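Local atomic coordinates of uncharacterized protein (Bacteroides fragilis, PDB entry 3MSW), a protein that is of unknown function but is probably exported from the cytoplasm and folds as a single-layer antiparallel beta-sheet of the kind evolved from beta-hairpin repeats. Residues 50-55 with 72-77. Numbering follows the deposited sequence.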
# COMPACT_ATOMS: atom_id res chain seq x y z
N GLN A 50 1.17 -16.72 -4.58
CA GLN A 50 1.65 -15.52 -5.30
C GLN A 50 0.91 -14.26 -4.84
O GLN A 50 0.47 -13.42 -5.64
CB GLN A 50 1.60 -15.71 -6.83
CG GLN A 50 2.74 -16.59 -7.36
CD GLN A 50 4.09 -15.93 -7.18
OE1 GLN A 50 4.84 -16.24 -6.24
NE2 GLN A 50 4.42 -14.97 -8.04
N LYS A 51 0.80 -14.13 -3.54
CA LYS A 51 0.04 -13.04 -2.95
C LYS A 51 0.79 -12.42 -1.78
O LYS A 51 1.27 -13.15 -0.90
CB LYS A 51 -1.35 -13.58 -2.54
CG LYS A 51 -2.18 -12.73 -1.59
CD LYS A 51 -3.57 -13.34 -1.42
CE LYS A 51 -4.31 -12.76 -0.23
NZ LYS A 51 -4.55 -13.77 0.84
N THR A 52 0.89 -11.06 -1.77
CA THR A 52 1.54 -10.29 -0.71
C THR A 52 0.47 -9.40 -0.08
O THR A 52 -0.29 -8.74 -0.80
CB THR A 52 2.75 -9.49 -1.25
OG1 THR A 52 3.68 -10.40 -1.84
CG2 THR A 52 3.45 -8.66 -0.19
N VAL A 53 0.40 -9.40 1.27
CA VAL A 53 -0.53 -8.56 2.01
C VAL A 53 0.28 -7.54 2.82
O VAL A 53 1.09 -7.92 3.66
CB VAL A 53 -1.53 -9.34 2.91
CG1 VAL A 53 -2.52 -8.37 3.59
CG2 VAL A 53 -2.28 -10.39 2.11
N LYS A 54 0.05 -6.25 2.55
CA LYS A 54 0.66 -5.17 3.30
C LYS A 54 -0.43 -4.55 4.16
O LYS A 54 -1.43 -4.09 3.63
CB LYS A 54 1.24 -4.13 2.37
CG LYS A 54 1.81 -2.92 3.13
CD LYS A 54 2.37 -1.92 2.12
CE LYS A 54 2.15 -0.51 2.51
NZ LYS A 54 2.73 0.41 1.50
N SER A 55 -0.25 -4.59 5.48
CA SER A 55 -1.20 -3.97 6.40
C SER A 55 -0.55 -2.71 6.94
O SER A 55 0.60 -2.74 7.38
CB SER A 55 -1.54 -4.94 7.54
OG SER A 55 -2.19 -6.07 6.99
N THR A 72 -3.33 -3.58 1.63
CA THR A 72 -3.03 -3.67 0.20
C THR A 72 -2.72 -5.12 -0.11
O THR A 72 -1.85 -5.72 0.53
CB THR A 72 -1.87 -2.74 -0.20
OG1 THR A 72 -2.17 -1.41 0.20
CG2 THR A 72 -1.59 -2.77 -1.70
N VAL A 73 -3.46 -5.70 -1.07
CA VAL A 73 -3.27 -7.09 -1.47
C VAL A 73 -2.70 -7.07 -2.87
O VAL A 73 -3.34 -6.53 -3.78
CB VAL A 73 -4.58 -7.93 -1.36
CG1 VAL A 73 -4.34 -9.37 -1.80
CG2 VAL A 73 -5.15 -7.90 0.06
N ILE A 74 -1.50 -7.64 -3.04
CA ILE A 74 -0.83 -7.71 -4.34
C ILE A 74 -0.85 -9.16 -4.79
O ILE A 74 -0.29 -10.03 -4.10
CB ILE A 74 0.63 -7.15 -4.34
CG1 ILE A 74 0.74 -5.71 -3.85
CG2 ILE A 74 1.28 -7.29 -5.71
CD1 ILE A 74 1.12 -5.55 -2.43
N SER A 75 -1.50 -9.44 -5.93
CA SER A 75 -1.59 -10.77 -6.50
C SER A 75 -0.86 -10.77 -7.82
O SER A 75 -1.07 -9.87 -8.66
CB SER A 75 -3.05 -11.16 -6.71
OG SER A 75 -3.78 -11.14 -5.50
N ARG A 76 -0.03 -11.79 -8.01
CA ARG A 76 0.78 -11.98 -9.20
C ARG A 76 0.27 -13.13 -10.00
O ARG A 76 -0.04 -14.20 -9.46
CB ARG A 76 2.25 -12.22 -8.82
CG ARG A 76 2.89 -11.05 -8.04
CD ARG A 76 3.45 -9.95 -8.93
NE ARG A 76 4.54 -10.45 -9.76
CZ ARG A 76 4.44 -10.72 -11.06
NH1 ARG A 76 3.30 -10.47 -11.70
NH2 ARG A 76 5.47 -11.21 -11.72
N TYR A 77 0.13 -12.88 -11.30
CA TYR A 77 -0.32 -13.84 -12.28
C TYR A 77 0.60 -13.72 -13.51
O TYR A 77 0.12 -13.53 -14.62
CB TYR A 77 -1.78 -13.56 -12.69
CG TYR A 77 -2.74 -13.44 -11.54
CD1 TYR A 77 -3.34 -14.56 -10.98
CD2 TYR A 77 -3.15 -12.19 -11.08
CE1 TYR A 77 -4.27 -14.45 -9.95
CE2 TYR A 77 -4.09 -12.06 -10.06
CZ TYR A 77 -4.64 -13.20 -9.50
OH TYR A 77 -5.56 -13.11 -8.49
O HOH W 1 2.71 -10.69 -4.50
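Lys-51 turns CG anti to the backbone N (chi1 164°), and Val-73 does the same with CG1. This sets Lys-51 CG beside Val-73 CG1, at 4.0 Å. The side chains meet diagonally on one face of a beta hairpin, part of a single-layer antiparallel sheet. The extended lysine chain (chi2 174°, chi3 165°) carries Lys-51 CE to 3.7 Å from Val-73 CG1. The Lys-51 chain then bends at chi4, turning NZ off this methyl. On that face Val-53 and Val-73 also touch, CG2 to CG2 at 4.3 Å, as a non-hydrogen-bonded pair. Thr-52, Lys-54, Thr-72 and Ile-74 occupy the other face. There Ile-74 CD1 sits 3.8 Å from Thr-52 O.

The backbone holds the hairpin together. Thr-52 with Ile-74 and Lys-54 with Thr-72 each exchange two N-H···O hydrogen bonds, as hydrogen-bonded antiparallel pairs. Ile-74 N to Thr-52 O is nearly straight. Arg-76 N donates to O of Gln-50 (2.9 Å), just before strand 51-60. Arg-76 NH1 is hydrogen-bonded to Glu-78 O.

Strands 35-46 and 80-89 continue the sheet on the outer edges of the pair. Lys-54 makes a cation-pi contact with Tyr-41. No touching residue is fully buried, consistent with one layer open on both faces. A water lies on the Thr-52 side. It is hydrogen-bonded to Thr-52 OG1 at 2.8 Å and donates to Ile-74 O, so this carbonyl takes both the water and Thr-52 N.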